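Local coordinates for RNA-dependent RNA Polymerase (Bombyx mori cytoplasmic polyhedrosis virus, PDB 6TZ0), which catalyses RNA-templated RNA synthesis, making new plus strands by fully conservative transcription of the viral double-stranded genome and minus strands during genome replication, at residues Y101-T106 / S241-K246; F344-T349 / E478-D483; T376-L381 / E588-G593. All blocks are in the same frame, centred on the assembly; numbering follows the deposited sequence.

Interaction 1: residues Y101-T106 / S241-K246; sequences YDYLVT and SYIDEK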
# COMPACT_ATOMS: atom_id res chain seq x y z
N TYR A 101 -7.63 -26.96 -3.55
CA TYR A 101 -7.91 -26.28 -2.30
C TYR A 101 -6.81 -25.29 -1.98
O TYR A 101 -5.63 -25.62 -2.06
CB TYR A 101 -8.06 -27.30 -1.16
CG TYR A 101 -9.17 -28.28 -1.42
CD1 TYR A 101 -10.50 -27.90 -1.26
CD2 TYR A 101 -8.90 -29.57 -1.83
CE1 TYR A 101 -11.52 -28.79 -1.51
CE2 TYR A 101 -9.91 -30.46 -2.08
CZ TYR A 101 -11.22 -30.07 -1.91
OH TYR A 101 -12.24 -30.95 -2.15
N ASP A 102 -7.21 -24.07 -1.61
CA ASP A 102 -6.29 -23.07 -1.11
C ASP A 102 -6.50 -22.78 0.37
O ASP A 102 -5.79 -21.95 0.93
CB ASP A 102 -6.45 -21.76 -1.90
CG ASP A 102 -5.97 -21.89 -3.32
OD1 ASP A 102 -5.09 -22.73 -3.58
OD2 ASP A 102 -6.47 -21.15 -4.19
N TYR A 103 -7.48 -23.43 1.00
CA TYR A 103 -7.85 -23.13 2.36
C TYR A 103 -8.00 -24.44 3.13
O TYR A 103 -7.69 -25.52 2.62
CB TYR A 103 -9.12 -22.27 2.38
CG TYR A 103 -8.89 -20.86 1.86
CD1 TYR A 103 -8.46 -19.85 2.70
CD2 TYR A 103 -9.07 -20.55 0.52
CE1 TYR A 103 -8.23 -18.58 2.24
CE2 TYR A 103 -8.84 -19.28 0.04
CZ TYR A 103 -8.42 -18.30 0.91
OH TYR A 103 -8.19 -17.03 0.45
N LEU A 104 -8.47 -24.33 4.37
CA LEU A 104 -8.51 -25.47 5.29
C LEU A 104 -9.66 -26.40 4.91
O LEU A 104 -10.83 -26.03 5.02
CB LEU A 104 -8.63 -24.96 6.72
CG LEU A 104 -8.43 -25.83 7.97
CD1 LEU A 104 -9.71 -26.45 8.42
CD2 LEU A 104 -7.42 -26.93 7.70
N VAL A 105 -9.31 -27.60 4.45
CA VAL A 105 -10.29 -28.65 4.18
C VAL A 105 -10.80 -29.20 5.51
O VAL A 105 -10.09 -29.16 6.52
CB VAL A 105 -9.63 -29.74 3.30
CG1 VAL A 105 -10.60 -30.82 2.86
CG2 VAL A 105 -9.01 -29.11 2.09
N THR A 106 -12.05 -29.65 5.54
CA THR A 106 -12.64 -30.21 6.75
C THR A 106 -12.21 -31.66 6.92
O THR A 106 -12.41 -32.48 6.02
CB THR A 106 -14.16 -30.09 6.69
OG1 THR A 106 -14.51 -28.71 6.52
CG2 THR A 106 -14.78 -30.60 7.97
N SER A 241 -15.10 -27.81 1.82
CA SER A 241 -14.10 -26.80 2.15
C SER A 241 -14.84 -25.49 2.27
O SER A 241 -15.45 -25.03 1.30
CB SER A 241 -13.01 -26.72 1.08
OG SER A 241 -12.06 -25.73 1.41
N TYR A 242 -14.78 -24.89 3.46
CA TYR A 242 -15.71 -23.82 3.80
C TYR A 242 -15.38 -22.52 3.07
O TYR A 242 -16.27 -21.91 2.45
CB TYR A 242 -15.70 -23.65 5.32
CG TYR A 242 -16.59 -22.57 5.88
CD1 TYR A 242 -17.95 -22.59 5.66
CD2 TYR A 242 -16.07 -21.61 6.73
CE1 TYR A 242 -18.77 -21.62 6.20
CE2 TYR A 242 -16.88 -20.65 7.28
CZ TYR A 242 -18.23 -20.66 7.02
OH TYR A 242 -19.04 -19.70 7.57
N ILE A 243 -14.11 -22.12 3.07
CA ILE A 243 -13.73 -20.85 2.49
C ILE A 243 -13.79 -20.91 0.96
O ILE A 243 -14.21 -19.94 0.31
CB ILE A 243 -12.33 -20.45 2.99
CG1 ILE A 243 -12.28 -20.46 4.51
CG2 ILE A 243 -11.95 -19.10 2.49
CD1 ILE A 243 -13.23 -19.49 5.16
N ASP A 244 -13.42 -22.05 0.38
CA ASP A 244 -13.45 -22.20 -1.07
C ASP A 244 -14.88 -22.16 -1.60
O ASP A 244 -15.15 -21.51 -2.62
CB ASP A 244 -12.79 -23.51 -1.48
CG ASP A 244 -11.30 -23.48 -1.30
OD1 ASP A 244 -10.70 -22.40 -1.44
OD2 ASP A 244 -10.72 -24.54 -1.00
N GLU A 245 -15.80 -22.82 -0.91
CA GLU A 245 -17.19 -22.80 -1.35
C GLU A 245 -17.84 -21.46 -1.09
O GLU A 245 -18.71 -21.04 -1.86
CB GLU A 245 -17.98 -23.93 -0.69
CG GLU A 245 -17.61 -25.29 -1.22
CD GLU A 245 -18.02 -25.47 -2.67
OE1 GLU A 245 -19.06 -24.92 -3.07
OE2 GLU A 245 -17.28 -26.15 -3.41
N LYS A 246 -17.44 -20.75 -0.03
CA LYS A 246 -17.92 -19.39 0.18
C LYS A 246 -17.46 -18.46 -0.94
O LYS A 246 -18.25 -17.66 -1.45
CB LYS A 246 -17.44 -18.86 1.52
CG LYS A 246 -18.25 -19.30 2.71
CD LYS A 246 -17.41 -19.15 3.95
CE LYS A 246 -17.07 -17.73 4.24
NZ LYS A 246 -16.20 -17.69 5.44
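Tyr101 and Tyr103, on an irregular loop, pack against Ser241, Ile243 and Asp244 at the start of a short helix, a loop-on-helix-end contact within the N-terminal region of the polymerase. Its apolar half is a CH-pi contact: Ile243 CG2 sits over the centre of the Tyr103 ring, 3.5 Å from the centroid. CG2 reaches that place by standing anti to the backbone N of its own residue. The polar half belongs to Asp244, whose two carboxylate oxygens are shared between the tyrosines. OD1 lies near the ring plane at the edge of Tyr103, 3.1 Å from CD2, while OD2 takes the edge of Tyr101, 3.4 Å from CD1. This placement at the two ring edges is consistent with a weak electrostatic contact. Ser241, at the N-cap position, turns its OG to Asp244 OD2 (3.0 Å), from above the carboxylate plane, and thereby restrains the group's rotation. Its CB touches Tyr101 CE1 at 3.6 Å. Around the contact, Tyr101 OH is bonded to Asp240, Tyr103 also touches Thr347 and comes close to the UTP-binding Arg485, and Tyr242 packs on Phe234 and Cys237 of helix 224-237.

Interaction 2: residues F344-T349 / E478-D483; sequences FLATLT and ERQQSD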
# COMPACT_ATOMS: atom_id res chain seq x y z
N PHE A 344 -12.12 -12.83 8.93
CA PHE A 344 -11.12 -12.52 7.93
C PHE A 344 -10.56 -13.81 7.37
O PHE A 344 -10.21 -14.73 8.12
CB PHE A 344 -10.00 -11.65 8.49
CG PHE A 344 -10.40 -10.22 8.78
CD1 PHE A 344 -11.67 -9.74 8.55
CD2 PHE A 344 -9.45 -9.33 9.22
CE1 PHE A 344 -12.00 -8.43 8.82
CE2 PHE A 344 -9.76 -8.01 9.49
CZ PHE A 344 -11.04 -7.56 9.29
N LEU A 345 -10.49 -13.90 6.06
CA LEU A 345 -10.15 -15.13 5.36
C LEU A 345 -8.63 -15.26 5.30
O LEU A 345 -7.96 -14.39 4.75
CB LEU A 345 -10.76 -15.11 3.96
CG LEU A 345 -12.25 -15.43 3.72
CD1 LEU A 345 -13.23 -14.42 4.31
CD2 LEU A 345 -12.49 -15.49 2.24
N ALA A 346 -8.09 -16.33 5.89
CA ALA A 346 -6.65 -16.45 6.01
C ALA A 346 -6.22 -17.91 6.07
O ALA A 346 -6.78 -18.68 6.84
CB ALA A 346 -6.13 -15.75 7.25
N THR A 347 -5.20 -18.24 5.29
CA THR A 347 -4.47 -19.50 5.40
C THR A 347 -3.00 -19.23 5.12
O THR A 347 -2.52 -18.09 5.22
CB THR A 347 -5.00 -20.59 4.46
OG1 THR A 347 -5.22 -20.05 3.15
CG2 THR A 347 -6.23 -21.26 5.03
N LEU A 348 -2.26 -20.30 4.82
CA LEU A 348 -0.87 -20.20 4.40
C LEU A 348 -0.78 -19.42 3.09
O LEU A 348 -1.53 -19.68 2.15
CB LEU A 348 -0.27 -21.59 4.20
CG LEU A 348 -0.11 -22.55 5.38
CD1 LEU A 348 0.39 -23.89 4.86
CD2 LEU A 348 0.83 -22.01 6.43
N THR A 349 0.16 -18.48 3.03
CA THR A 349 0.32 -17.66 1.84
C THR A 349 0.91 -18.41 0.66
O THR A 349 0.79 -17.94 -0.48
CB THR A 349 1.17 -16.45 2.17
OG1 THR A 349 1.43 -15.70 0.97
CG2 THR A 349 2.45 -16.88 2.78
N GLU A 478 1.60 -10.73 3.51
CA GLU A 478 0.22 -11.06 3.22
C GLU A 478 -0.74 -10.12 3.95
O GLU A 478 -0.33 -9.21 4.67
CB GLU A 478 -0.02 -12.53 3.55
CG GLU A 478 0.38 -12.94 4.95
CD GLU A 478 -0.75 -12.76 5.93
OE1 GLU A 478 -1.89 -12.66 5.44
OE2 GLU A 478 -0.51 -12.72 7.15
N ARG A 479 -2.04 -10.33 3.75
CA ARG A 479 -3.07 -9.43 4.25
C ARG A 479 -4.29 -10.26 4.65
O ARG A 479 -4.43 -11.42 4.26
CB ARG A 479 -3.42 -8.38 3.17
CG ARG A 479 -4.29 -7.22 3.61
CD ARG A 479 -4.53 -6.21 2.51
NE ARG A 479 -5.51 -5.20 2.93
CZ ARG A 479 -5.21 -4.12 3.63
NH1 ARG A 479 -3.95 -3.88 4.00
NH2 ARG A 479 -6.16 -3.26 3.97
N GLN A 480 -5.13 -9.69 5.50
CA GLN A 480 -6.48 -10.19 5.72
C GLN A 480 -7.48 -9.09 5.44
O GLN A 480 -7.25 -7.93 5.77
CB GLN A 480 -6.71 -10.68 7.14
CG GLN A 480 -6.32 -12.10 7.46
CD GLN A 480 -4.84 -12.30 7.57
OE1 GLN A 480 -4.27 -13.11 6.85
NE2 GLN A 480 -4.21 -11.57 8.47
N GLN A 481 -8.59 -9.47 4.81
CA GLN A 481 -9.85 -8.74 4.94
C GLN A 481 -10.98 -9.72 4.65
O GLN A 481 -10.79 -10.71 3.95
CB GLN A 481 -9.93 -7.51 4.03
CG GLN A 481 -9.92 -7.74 2.54
CD GLN A 481 -9.97 -6.42 1.79
OE1 GLN A 481 -10.07 -5.36 2.41
NE2 GLN A 481 -9.91 -6.47 0.47
N SER A 482 -12.14 -9.43 5.23
CA SER A 482 -13.27 -10.33 5.12
C SER A 482 -13.87 -10.27 3.72
O SER A 482 -13.71 -9.28 3.00
CB SER A 482 -14.32 -9.98 6.17
OG SER A 482 -14.84 -8.68 5.96
N ASP A 483 -14.53 -11.37 3.35
CA ASP A 483 -15.26 -11.53 2.08
C ASP A 483 -14.33 -11.39 0.87
O ASP A 483 -14.76 -10.99 -0.21
CB ASP A 483 -16.44 -10.54 2.00
CG ASP A 483 -17.52 -11.00 1.06
OD1 ASP A 483 -17.40 -12.11 0.52
OD2 ASP A 483 -18.48 -10.22 0.84
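Phe344 lies across the backbone of Gln481 and Ser482, its ring covering the chain where two extended, irregular segments draw together. Gln481 CA stands over the centre of one face, 4.2 Å from the centroid and close to the ring normal, in a CH-pi contact. The ring's own rotation decides which rim atom leads: with chi2 at -1°, CD1 is eclipsed with CA and comes within 3.4 Å of Ser482 N. The same CD1 meets Ser482 CB at 3.6 Å, while CD2, the other ring atom next to CG, rests by Gln480 CB. Gln480 is the second carrier of the contact. Its CB touches Phe344 CB at 3.7 Å, and the bend at chi2 (74°) carries CD to the methyl of Ala346, whose CB is 3.7 Å from Gln480 CD. The segments run in roughly opposite directions, 141° apart, without forming a regular ladder. Residues 478-483 lead from strand 474-477 of the polymerase domain towards Arg485, which binds UTP, and this position ahead of strand 541-548, which carries the magnesium ligand Asp547, is consistent with motif F of the fingers. Gln481 itself points away from Phe344, its side chain about 10 Å from that of the magnesium ligand Asp680. Beyond the ring, Leu345 sends CD1 to Asp483 N, 3.5 Å away, and also packs on Ile243 and Leu247 of helix 242-248, while the Asp483 carboxylate is held in a salt bridge by Arg254. At the far end, where helix 349-356 begins, Thr349 CB and Glu478 CB approach more loosely, at 4.3 Å, and Glu478 OE1 is bonded to Gln486 NE2.

Interaction 3: residues T376-L381 / E588-G593; sequences TRHESL and EVFEVG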
# COMPACT_ATOMS: atom_id res chain seq x y z
N THR A 376 22.21 5.86 -25.30
CA THR A 376 23.29 5.09 -25.90
C THR A 376 23.26 3.62 -25.52
O THR A 376 23.86 2.80 -26.22
CB THR A 376 24.65 5.68 -25.51
OG1 THR A 376 24.75 5.76 -24.09
CG2 THR A 376 24.80 7.06 -26.11
N ARG A 377 22.54 3.25 -24.46
CA ARG A 377 22.21 1.87 -24.16
C ARG A 377 20.97 1.39 -24.91
O ARG A 377 20.45 0.33 -24.58
CB ARG A 377 21.97 1.69 -22.66
CG ARG A 377 23.11 2.08 -21.73
CD ARG A 377 24.28 1.11 -21.74
NE ARG A 377 23.91 -0.20 -21.21
CZ ARG A 377 24.69 -1.27 -21.26
NH1 ARG A 377 25.90 -1.18 -21.80
NH2 ARG A 377 24.27 -2.43 -20.77
N HIS A 378 20.50 2.19 -25.88
CA HIS A 378 19.29 1.97 -26.66
C HIS A 378 18.03 1.92 -25.80
O HIS A 378 17.04 1.30 -26.16
CB HIS A 378 19.40 0.74 -27.55
CG HIS A 378 20.49 0.83 -28.57
ND1 HIS A 378 21.76 0.37 -28.33
CD2 HIS A 378 20.51 1.37 -29.81
CE1 HIS A 378 22.51 0.60 -29.39
NE2 HIS A 378 21.78 1.21 -30.30
N GLU A 379 18.06 2.61 -24.67
CA GLU A 379 16.91 2.73 -23.79
C GLU A 379 16.11 3.98 -24.15
O GLU A 379 16.66 5.00 -24.54
CB GLU A 379 17.38 2.79 -22.34
CG GLU A 379 18.12 1.54 -21.91
CD GLU A 379 18.77 1.68 -20.56
OE1 GLU A 379 18.76 2.79 -19.99
OE2 GLU A 379 19.30 0.67 -20.05
N SER A 380 14.79 3.89 -24.00
CA SER A 380 13.90 4.90 -24.55
C SER A 380 13.86 6.15 -23.68
O SER A 380 13.72 6.07 -22.46
CB SER A 380 12.49 4.32 -24.70
OG SER A 380 11.60 5.30 -25.19
N LEU A 381 13.96 7.30 -24.34
CA LEU A 381 13.77 8.61 -23.73
C LEU A 381 12.53 9.32 -24.23
O LEU A 381 12.01 10.19 -23.54
CB LEU A 381 15.00 9.49 -23.99
CG LEU A 381 16.27 9.19 -23.20
CD1 LEU A 381 17.42 9.93 -23.77
CD2 LEU A 381 16.08 9.66 -21.80
N GLU A 588 24.81 12.05 -24.73
CA GLU A 588 24.82 11.47 -26.07
C GLU A 588 23.57 10.63 -26.27
O GLU A 588 23.15 9.90 -25.38
CB GLU A 588 26.07 10.63 -26.28
CG GLU A 588 26.25 10.10 -27.68
CD GLU A 588 27.49 9.26 -27.82
OE1 GLU A 588 28.23 9.11 -26.83
OE2 GLU A 588 27.74 8.75 -28.94
N VAL A 589 22.96 10.75 -27.45
CA VAL A 589 21.58 10.30 -27.61
C VAL A 589 21.37 9.85 -29.05
O VAL A 589 22.08 10.28 -29.96
CB VAL A 589 20.63 11.44 -27.18
CG1 VAL A 589 20.47 12.50 -28.24
CG2 VAL A 589 19.33 10.92 -26.74
N PHE A 590 20.42 8.95 -29.26
CA PHE A 590 20.04 8.50 -30.59
C PHE A 590 18.66 9.01 -30.96
O PHE A 590 17.82 9.26 -30.09
CB PHE A 590 20.06 6.98 -30.71
CG PHE A 590 21.42 6.38 -30.66
CD1 PHE A 590 22.32 6.60 -31.68
CD2 PHE A 590 21.79 5.55 -29.62
CE1 PHE A 590 23.57 6.04 -31.65
CE2 PHE A 590 23.04 4.98 -29.58
CZ PHE A 590 23.93 5.23 -30.60
N GLU A 591 18.43 9.17 -32.26
CA GLU A 591 17.15 9.61 -32.77
C GLU A 591 16.80 8.83 -34.02
O GLU A 591 17.68 8.42 -34.78
CB GLU A 591 17.15 11.11 -33.09
CG GLU A 591 17.20 12.00 -31.87
CD GLU A 591 17.19 13.46 -32.23
OE1 GLU A 591 17.22 13.79 -33.43
OE2 GLU A 591 17.15 14.29 -31.30
N VAL A 592 15.50 8.63 -34.23
CA VAL A 592 15.02 7.95 -35.43
C VAL A 592 15.20 8.84 -36.65
O VAL A 592 14.80 10.01 -36.65
CB VAL A 592 13.57 7.50 -35.25
CG1 VAL A 592 12.89 7.23 -36.58
CG2 VAL A 592 13.58 6.21 -34.51
N GLY A 593 15.82 8.30 -37.69
CA GLY A 593 16.15 9.06 -38.87
C GLY A 593 17.62 9.41 -38.89
O GLY A 593 18.27 9.33 -39.93
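His378 overlaps the ring of Phe590 only at a corner: the two planes are nearly parallel, 10° apart, but slid so far that the centroids stand 5.3 Å from each other. Phe590 CE2 lies over a face of the imidazole, 4.0 Å from NE2. The histidine belongs to the turn that joins strands 370-375 and 380-384, two neighbours in a four-stranded antiparallel sheet of the polymerase domain, and Phe590 is on strand 585-591, which pairs with the first of them. The contact thus folds a hairpin turn back onto the adjoining strand. Phe590 CE2 also receives the turn's backbone, with Thr376 CA 3.7 Å away. Thr376 itself does its packing through a methyl: CG2 stands anti to the carbonyl carbon of its own residue and touches both the Glu588 carbonyl O and, at 3.7 Å, Glu588 CG. The glutamate chain is extended beyond CG, crosses the threonine at about a right angle and ends with OE2 bonded to Ser597 OG. Viral structural protein 4 covers this side of the subunit: its Arg508 packs on His378, its Ala302 on Phe590, and its Glu549 forms a salt bridge with Arg377. Leu381 reaches past strand 370-375, which separates its own strand from 585-591, and there its CD1 meets Val589 CG2 at 3.7 Å.

In the fold
Interactions 1 and 2 are neighbours, centres 12 Å apart; interaction 3 lies about 53 Å from interaction 1 and 46 Å from interaction 2, centre to centre. Asp102 O and Thr347 OG1 make a probable hydrogen bond, and Ile243 CG2 packs on Leu345 CD2. Through residues 344-349 these two contacts connect helix 242-248 of the N-terminal region with the chain leading to Arg485. All are partly buried: interaction 2 lies nearest the chain centre (about 16 Å), interaction 1 further out (26 Å) and interaction 3 at the periphery (48 Å), against viral structural protein 4. Carboxylate and tyrosine edges mark interaction 1, a ring over backbone interaction 2, methyls and offset rings within one sheet interaction 3.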